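Local coordinates for protein aminoglycoside N(3)-acetyltransferase (Enterobacter cloacae, PDB 6NP3) that transfers the acetyl group of acetyl-CoA to the 3-amino group of 2-deoxystreptamine antibiotics and so probably confers resistance to drugs such as gentamicin, at residues W3-S6 with E7-Q11; A78-A81 with Q82-A86; A177-E180 with G181-R184; G239-G243 with A244-L248. All coordinates share one frame; numbering follows the deposited sequence. Where two conformers were deposited one is given.

Contact 1: W3-S6 with E7-Q11; sequences WSKS and ELVRQ
S4 and E7 form a capping box at the N terminus of helix 5-15, with S4 as the N-cap. E7 N donates to S4 OG at 3.1 Å, and S4 N donates to E7 OE1 at 3.0 Å. The second bond is nearly straight, 175° at the hydrogen, and uses the anti lone pair of OE1. S4 OG also donates to E7 OE1, at 3.2 Å, from out of the carboxylate plane. The serine chi1 of 68° turns OG back over the first helical turn, within range of both E7 groups.

In the backbone, L8 N donates to S4 O, V9 N to K5 O and R10 N to S6 O.

The apolar contact is W3 CB on L8 CD2 at 4.0 Å. L8 and V9 also pack on helix 39-50.

The six-membered ring of W3 meets polar groups. It passes E7 OE1 with CE3 and meets Q11 NE2 with CZ3 at 3.8 Å, its plane 36° from that of the amide. Q11 OE1 is bonded to G242 N.

Both of these donors on OE1 come from S4, which holds that oxygen in place. The negative charge of the carboxylate by the helix N terminus probably suits the helix dipole.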
# COMPACT_ATOMS: atom_id res chain seq x y z
N TRP A 3 24.05 -7.74 2.48
CA TRP A 3 24.08 -6.58 1.61
C TRP A 3 24.27 -5.30 2.41
O TRP A 3 23.65 -5.12 3.47
CB TRP A 3 22.75 -6.48 0.86
CG TRP A 3 22.48 -7.65 -0.01
CD1 TRP A 3 21.65 -8.70 0.26
CD2 TRP A 3 23.02 -7.89 -1.31
NE1 TRP A 3 21.66 -9.58 -0.79
CE2 TRP A 3 22.49 -9.11 -1.77
CE3 TRP A 3 23.91 -7.19 -2.14
CZ2 TRP A 3 22.80 -9.64 -3.01
CZ3 TRP A 3 24.23 -7.73 -3.37
CH2 TRP A 3 23.68 -8.94 -3.79
N SER A 4 25.14 -4.44 1.91
CA SER A 4 25.36 -3.13 2.50
C SER A 4 24.39 -2.11 1.90
O SER A 4 23.86 -2.29 0.80
CB SER A 4 26.78 -2.65 2.21
OG SER A 4 26.92 -2.40 0.84
N LYS A 5 24.18 -1.02 2.63
CA LYS A 5 23.36 0.07 2.11
C LYS A 5 23.88 0.53 0.75
O LYS A 5 23.11 0.68 -0.21
CB LYS A 5 23.31 1.23 3.10
CG LYS A 5 22.57 2.44 2.54
CD LYS A 5 22.33 3.52 3.59
CE LYS A 5 23.63 4.14 4.07
NZ LYS A 5 23.40 5.34 4.90
N SER A 6 25.19 0.77 0.65
CA SER A 6 25.75 1.26 -0.60
C SER A 6 25.41 0.33 -1.77
O SER A 6 25.08 0.80 -2.87
CB SER A 6 27.27 1.40 -0.48
OG SER A 6 27.88 1.64 -1.74
N GLU A 7 25.53 -0.98 -1.58
CA GLU A 7 25.23 -1.90 -2.67
C GLU A 7 23.76 -1.78 -3.08
O GLU A 7 23.44 -1.76 -4.27
CB GLU A 7 25.52 -3.33 -2.23
CG GLU A 7 27.00 -3.70 -2.13
CD GLU A 7 27.22 -5.08 -1.54
OE1 GLU A 7 26.70 -5.36 -0.45
OE2 GLU A 7 27.92 -5.88 -2.18
N LEU A 8 22.87 -1.71 -2.09
CA LEU A 8 21.45 -1.56 -2.40
C LEU A 8 21.18 -0.27 -3.16
O LEU A 8 20.38 -0.26 -4.11
CB LEU A 8 20.63 -1.62 -1.13
CG LEU A 8 20.73 -2.92 -0.35
CD1 LEU A 8 19.94 -2.82 0.94
CD2 LEU A 8 20.24 -4.12 -1.14
N VAL A 9 21.80 0.83 -2.74
CA VAL A 9 21.58 2.09 -3.43
C VAL A 9 21.99 1.99 -4.89
O VAL A 9 21.30 2.51 -5.78
CB VAL A 9 22.29 3.24 -2.69
CG1 VAL A 9 22.18 4.48 -3.52
CG2 VAL A 9 21.68 3.44 -1.33
N ARG A 10 23.15 1.39 -5.16
CA ARG A 10 23.59 1.28 -6.54
C ARG A 10 22.64 0.39 -7.33
O ARG A 10 22.38 0.65 -8.51
CB ARG A 10 25.03 0.77 -6.63
CG ARG A 10 26.04 1.60 -5.83
CD ARG A 10 25.94 3.09 -6.13
NE ARG A 10 26.37 3.44 -7.48
CZ ARG A 10 26.15 4.63 -8.05
NH1 ARG A 10 25.50 5.57 -7.38
NH2 ARG A 10 26.57 4.86 -9.28
N GLN A 11 22.16 -0.70 -6.72
CA GLN A 11 21.17 -1.54 -7.39
C GLN A 11 19.87 -0.78 -7.69
O GLN A 11 19.27 -0.96 -8.75
CB GLN A 11 20.85 -2.76 -6.53
CG GLN A 11 21.93 -3.81 -6.49
CD GLN A 11 21.62 -4.90 -5.51
OE1 GLN A 11 21.10 -4.64 -4.44
NE2 GLN A 11 21.93 -6.13 -5.87

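Contact 2: A78-A81 with Q82-A86; sequences AAIA and QSWPA
I80 O accepts from W84 N at 3.0 Å, an i to i+4 backbone bond that carries the helical pattern of helix 78-83 one residue past its end, to W84, the first to leave helical phi/psi. Two residues earlier, Q82 N donates to A78 O, also at 3.0 Å. S83 N makes a weak bond to I80 O.

I80 and W84 are the side chains that meet. They lie alongside each other and point the same way. I80 CD1 reaches W84 CZ3 at 3.8 Å, and I80 CG2 reaches W84 CE3 at 3.9 Å. Two branches of the isoleucine thus touch the benzene part of the indole. With I80 chi1 at -59°, CG2 is anti to the backbone N and CG1 anti to the carbonyl carbon, which sends both branches along the ring. S83 OG turns back to A79 O in a weak bond of 3.3 Å.

W199 of strand 196-205 touches both I80 and W84. The indole NE1 is bonded to D64 O, and R197 binds the carbonyls of Q82 and W84.

The indole is placed by the isoleucine against its benzene part and by the D64 carbonyl at its nitrogen. The arginine and W199 NE1, which binds A81 O, satisfy carbonyls at the helix end.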
# COMPACT_ATOMS: atom_id res chain seq x y z
N ALA A 78 -20.62 -5.49 20.71
CA ALA A 78 -20.52 -4.82 22.00
C ALA A 78 -19.16 -5.02 22.66
O ALA A 78 -18.58 -4.06 23.20
CB ALA A 78 -21.62 -5.33 22.93
N ALA A 79 -18.64 -6.24 22.66
CA ALA A 79 -17.39 -6.53 23.34
C ALA A 79 -16.21 -5.88 22.63
O ALA A 79 -15.25 -5.45 23.29
CB ALA A 79 -17.18 -8.03 23.45
N ILE A 80 -16.25 -5.81 21.30
CA ILE A 80 -15.25 -5.08 20.53
C ILE A 80 -15.33 -3.60 20.84
O ILE A 80 -14.32 -2.94 21.10
CB ILE A 80 -15.49 -5.33 19.03
CG1 ILE A 80 -15.42 -6.82 18.70
CG2 ILE A 80 -14.51 -4.53 18.18
CD1 ILE A 80 -14.09 -7.47 18.96
N ALA A 81 -16.55 -3.05 20.81
CA ALA A 81 -16.75 -1.63 20.99
C ALA A 81 -16.20 -1.19 22.33
O ALA A 81 -15.64 -0.09 22.45
CB ALA A 81 -18.24 -1.30 20.89
N GLN A 82 -16.37 -2.02 23.37
CA GLN A 82 -16.00 -1.57 24.71
C GLN A 82 -14.49 -1.47 24.87
O GLN A 82 -14.00 -0.54 25.53
CB GLN A 82 -16.58 -2.46 25.81
CG GLN A 82 -16.10 -1.94 27.18
CD GLN A 82 -16.69 -2.63 28.39
OE1 GLN A 82 -16.89 -3.83 28.41
NE2 GLN A 82 -16.94 -1.84 29.43
N SER A 83 -13.74 -2.45 24.37
CA SER A 83 -12.35 -2.55 24.75
C SER A 83 -11.32 -2.34 23.65
O SER A 83 -10.12 -2.31 23.96
CB SER A 83 -12.04 -3.90 25.42
OG SER A 83 -12.20 -4.97 24.52
N TRP A 84 -11.71 -2.19 22.39
CA TRP A 84 -10.70 -2.07 21.35
C TRP A 84 -9.91 -0.77 21.54
O TRP A 84 -10.49 0.28 21.81
CB TRP A 84 -11.33 -2.13 19.94
CG TRP A 84 -10.36 -2.76 18.97
CD1 TRP A 84 -9.41 -2.12 18.21
CD2 TRP A 84 -10.17 -4.15 18.75
NE1 TRP A 84 -8.66 -3.04 17.55
CE2 TRP A 84 -9.13 -4.30 17.83
CE3 TRP A 84 -10.82 -5.30 19.22
CZ2 TRP A 84 -8.70 -5.53 17.39
CZ3 TRP A 84 -10.40 -6.52 18.77
CH2 TRP A 84 -9.37 -6.64 17.85
N PRO A 85 -8.60 -0.79 21.32
CA PRO A 85 -7.83 0.46 21.36
C PRO A 85 -8.20 1.35 20.19
O PRO A 85 -8.33 0.89 19.05
CB PRO A 85 -6.38 -0.02 21.24
CG PRO A 85 -6.44 -1.34 20.59
CD PRO A 85 -7.73 -1.96 21.11
N ALA A 86 -8.36 2.64 20.46
CA ALA A 86 -8.44 3.59 19.36
C ALA A 86 -7.15 3.60 18.55
O ALA A 86 -6.05 3.42 19.09
CB ALA A 86 -8.69 5.01 19.88

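Contact 3: A177-E180 with G181-R184; sequences ARIE and GKRR
K182 reaches back to A177 across the loop that joins helix 170-176 to strand 184-193, and its ammonium group sits at the C-terminal end of that helix and binds carbonyls there. The loop starts with an inverse gamma turn centred on R178. K182 NZ donates to A177 O at 2.8 Å, with a C=O...N angle of 140°. NZ also binds A175 O, with a weaker bond to E174 O. One positive charge thus gathers carbonyls from the last turn of the helix and the residue after it. This would probably favour the charged form of the amine.

The aliphatic part of K182 lies on I179. Its CG meets I179 CG1 at 3.6 Å, and the two side chains cross at about a right angle. K182 CD passes I179 O at 3.4 Å. The lysine bends at chi3 (72°), which carries NZ over to A177 instead of on past I179. W205 of strand 196-205 makes a cation-pi contact with K182.

The backbone sets up this return. The inverse gamma turn is closed by a weak bond from I179 N to A177 O. G181 has positive phi, 81°, which glycine adopts readily.

Further out, I179 packs on L211 and H266. E180 bonds through its backbone to A267. R183 forms salt bridges with D206 and D212. These hold the loop against the C-terminal end of the chain and the segment after strand 196-205.

A water spans the turn: it donates to I179 O at 2.8 Å and accepts from K182 N at 3.0 Å.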
# COMPACT_ATOMS: atom_id res chain seq x y z
N ALA A 177 -13.55 1.81 -11.55
CA ALA A 177 -13.97 1.08 -12.74
C ALA A 177 -15.49 1.14 -12.92
O ALA A 177 -16.25 0.88 -11.99
CB ALA A 177 -13.51 -0.37 -12.65
N ARG A 178 -15.92 1.43 -14.15
CA ARG A 178 -17.34 1.57 -14.47
C ARG A 178 -17.88 0.21 -14.88
O ARG A 178 -18.08 -0.10 -16.06
CB ARG A 178 -17.50 2.58 -15.61
CG ARG A 178 -17.09 3.96 -15.25
CD ARG A 178 -16.98 4.85 -16.46
NE ARG A 178 -16.73 6.23 -16.11
CZ ARG A 178 -16.50 7.19 -16.99
NH1 ARG A 178 -16.47 6.94 -18.28
NH2 ARG A 178 -16.32 8.42 -16.56
N ILE A 179 -18.04 -0.65 -13.89
CA ILE A 179 -18.45 -2.03 -14.11
C ILE A 179 -19.58 -2.36 -13.16
O ILE A 179 -19.72 -1.77 -12.09
CB ILE A 179 -17.30 -3.04 -13.94
CG1 ILE A 179 -16.72 -2.99 -12.52
CG2 ILE A 179 -16.24 -2.78 -14.99
CD1 ILE A 179 -15.57 -4.01 -12.31
N GLU A 180 -20.40 -3.33 -13.57
CA GLU A 180 -21.53 -3.77 -12.78
C GLU A 180 -21.11 -4.82 -11.76
O GLU A 180 -20.15 -5.57 -11.97
CB GLU A 180 -22.63 -4.34 -13.69
CG GLU A 180 -22.24 -5.62 -14.43
CD GLU A 180 -23.33 -6.15 -15.36
OE1 GLU A 180 -24.38 -5.50 -15.51
OE2 GLU A 180 -23.12 -7.23 -15.96
N GLY A 181 -21.86 -4.89 -10.68
CA GLY A 181 -21.68 -5.93 -9.68
C GLY A 181 -20.57 -5.71 -8.69
O GLY A 181 -20.13 -6.68 -8.07
N LYS A 182 -20.08 -4.48 -8.52
CA LYS A 182 -18.95 -4.26 -7.63
C LYS A 182 -19.33 -4.55 -6.18
O LYS A 182 -20.37 -4.10 -5.68
CB LYS A 182 -18.43 -2.84 -7.78
CG LYS A 182 -17.86 -2.58 -9.16
CD LYS A 182 -17.73 -1.10 -9.46
CE LYS A 182 -16.62 -0.46 -8.68
NZ LYS A 182 -16.30 0.88 -9.18
N ARG A 183 -18.49 -5.32 -5.51
CA ARG A 183 -18.68 -5.67 -4.12
C ARG A 183 -18.24 -4.55 -3.20
O ARG A 183 -17.21 -3.90 -3.41
CB ARG A 183 -17.84 -6.91 -3.80
CG ARG A 183 -18.33 -8.15 -4.49
CD ARG A 183 -17.32 -9.27 -4.39
NE ARG A 183 -16.96 -9.61 -3.02
CZ ARG A 183 -17.46 -10.65 -2.35
NH1 ARG A 183 -18.37 -11.43 -2.92
NH2 ARG A 183 -17.06 -10.90 -1.11
N ARG A 184 -19.03 -4.36 -2.15
CA ARG A 184 -18.74 -3.44 -1.07
C ARG A 184 -18.74 -4.19 0.26
O ARG A 184 -19.28 -5.29 0.39
CB ARG A 184 -19.72 -2.26 -1.05
CG ARG A 184 -19.59 -1.42 -2.31
CD ARG A 184 -20.52 -0.25 -2.34
NE ARG A 184 -20.27 0.72 -1.28
CZ ARG A 184 -19.33 1.65 -1.32
NH1 ARG A 184 -18.48 1.70 -2.34
NH2 ARG A 184 -19.18 2.50 -0.32
O HOH W 1 -21.17 -1.99 -9.73

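Contact 4: G239-G243 with A244-L248; sequences GPVGG and AQSRL
V241 and A244 exchange two backbone hydrogen bonds that close a tight beta hairpin between strands 237-241 and 244-250. V241 N donates to A244 O, and A244 N to V241 O, both at 2.9 Å. Residues V241 to A244 form a type II' turn, with G242 at positive phi.

G239 and S246 are the next hydrogen-bonded pair. S246 N donates to G239 O at 2.8 Å, and G239 N to S246 O at 3.1 Å. Between them, P240 and Q245 are a non-hydrogen-bonded pair. P240 CA makes a CH...O contact of 3.3 Å with A244 O.

S246 OG also donates to A244 O, at 3.1 Å, from 60° out of the carbonyl plane. Its chi1 of -56° swings OG back along its own strand. It then also lies 3.4 Å from V241 CG2. V241, A244 and S246 share one face of the sheet. V241 meets L12 and S246 meets L15 of helix 5-15, while A244 packs on A31 and V32. A244 is about 6 Å, side chain to side chain, from S28, which binds acetyl-CoA in another structure of this protein. Both A244 and S246 touch I160 of the neighbouring strand.

A244 O thus accepts two hydrogen bonds, one from each strand. The serine hydroxyl is satisfied within the hairpin while its face stays packed against apolar groups.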
# COMPACT_ATOMS: atom_id res chain seq x y z
N GLY A 239 15.54 -6.05 -12.32
CA GLY A 239 16.88 -6.24 -11.84
C GLY A 239 16.89 -6.57 -10.37
O GLY A 239 15.84 -6.52 -9.71
N PRO A 240 18.06 -6.88 -9.82
CA PRO A 240 18.13 -7.32 -8.42
C PRO A 240 18.13 -6.13 -7.47
O PRO A 240 18.72 -5.08 -7.76
CB PRO A 240 19.49 -8.03 -8.35
CG PRO A 240 20.32 -7.33 -9.38
CD PRO A 240 19.36 -7.04 -10.51
N VAL A 241 17.51 -6.32 -6.31
CA VAL A 241 17.73 -5.50 -5.13
C VAL A 241 18.01 -6.48 -4.01
O VAL A 241 17.16 -7.34 -3.72
CB VAL A 241 16.53 -4.60 -4.80
CG1 VAL A 241 16.76 -3.85 -3.53
CG2 VAL A 241 16.27 -3.64 -5.96
N GLY A 242 19.21 -6.43 -3.45
CA GLY A 242 19.69 -7.56 -2.68
C GLY A 242 19.63 -8.79 -3.55
O GLY A 242 20.02 -8.78 -4.72
N GLY A 243 19.10 -9.87 -3.00
CA GLY A 243 18.89 -11.09 -3.75
C GLY A 243 17.56 -11.20 -4.46
O GLY A 243 17.26 -12.25 -5.03
N ALA A 244 16.75 -10.14 -4.46
CA ALA A 244 15.36 -10.22 -4.92
C ALA A 244 15.22 -9.70 -6.34
O ALA A 244 15.70 -8.61 -6.66
CB ALA A 244 14.48 -9.38 -4.00
N GLN A 245 14.51 -10.46 -7.17
CA GLN A 245 14.09 -9.94 -8.47
C GLN A 245 13.11 -8.80 -8.23
O GLN A 245 12.08 -8.97 -7.55
CB GLN A 245 13.41 -11.03 -9.28
CG GLN A 245 14.29 -12.20 -9.65
CD GLN A 245 13.56 -13.52 -9.56
OE1 GLN A 245 12.79 -13.88 -10.45
NE2 GLN A 245 13.78 -14.23 -8.47
N SER A 246 13.40 -7.65 -8.83
CA SER A 246 12.65 -6.43 -8.57
C SER A 246 12.24 -5.77 -9.87
O SER A 246 12.81 -6.02 -10.94
CB SER A 246 13.51 -5.48 -7.74
OG SER A 246 13.94 -6.09 -6.55
N ARG A 247 11.21 -4.94 -9.77
CA ARG A 247 10.64 -4.23 -10.90
C ARG A 247 10.27 -2.82 -10.46
O ARG A 247 9.87 -2.61 -9.32
CB ARG A 247 9.31 -4.88 -11.33
CG ARG A 247 9.44 -6.24 -12.01
CD ARG A 247 8.30 -7.18 -11.61
NE ARG A 247 8.31 -7.38 -10.16
CZ ARG A 247 8.97 -8.35 -9.54
NH1 ARG A 247 9.67 -9.24 -10.23
NH2 ARG A 247 8.93 -8.43 -8.22
N LEU A 248 10.36 -1.88 -11.39
CA LEU A 248 10.00 -0.49 -11.12
C LEU A 248 8.94 -0.08 -12.14
O LEU A 248 9.20 0.00 -13.34
CB LEU A 248 11.23 0.41 -11.19
CG LEU A 248 11.05 1.83 -10.69
CD1 LEU A 248 10.65 1.89 -9.23
CD2 LEU A 248 12.35 2.59 -10.89

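How the contacts relate
Following the chain from the N terminus, contact 1 starts helix 5-15, contact 2 ends helix 78-83, contact 3 turns from helix 170-176 into strand 184-193, and contact 4 closes the hairpin of strands 237-241 and 244-250. All four are local and in series; none nests or crosses. Contacts 1 and 4 touch through W3 and Q11 on the G242 turn. This ties the first helix to the edge hairpin of the seven-stranded sheet. Contacts 2 and 3 lie about 18 Å apart at nearest atoms. Both involve the two-stranded sheet 184-205, contact 2 packing against it and contact 3 leading into it.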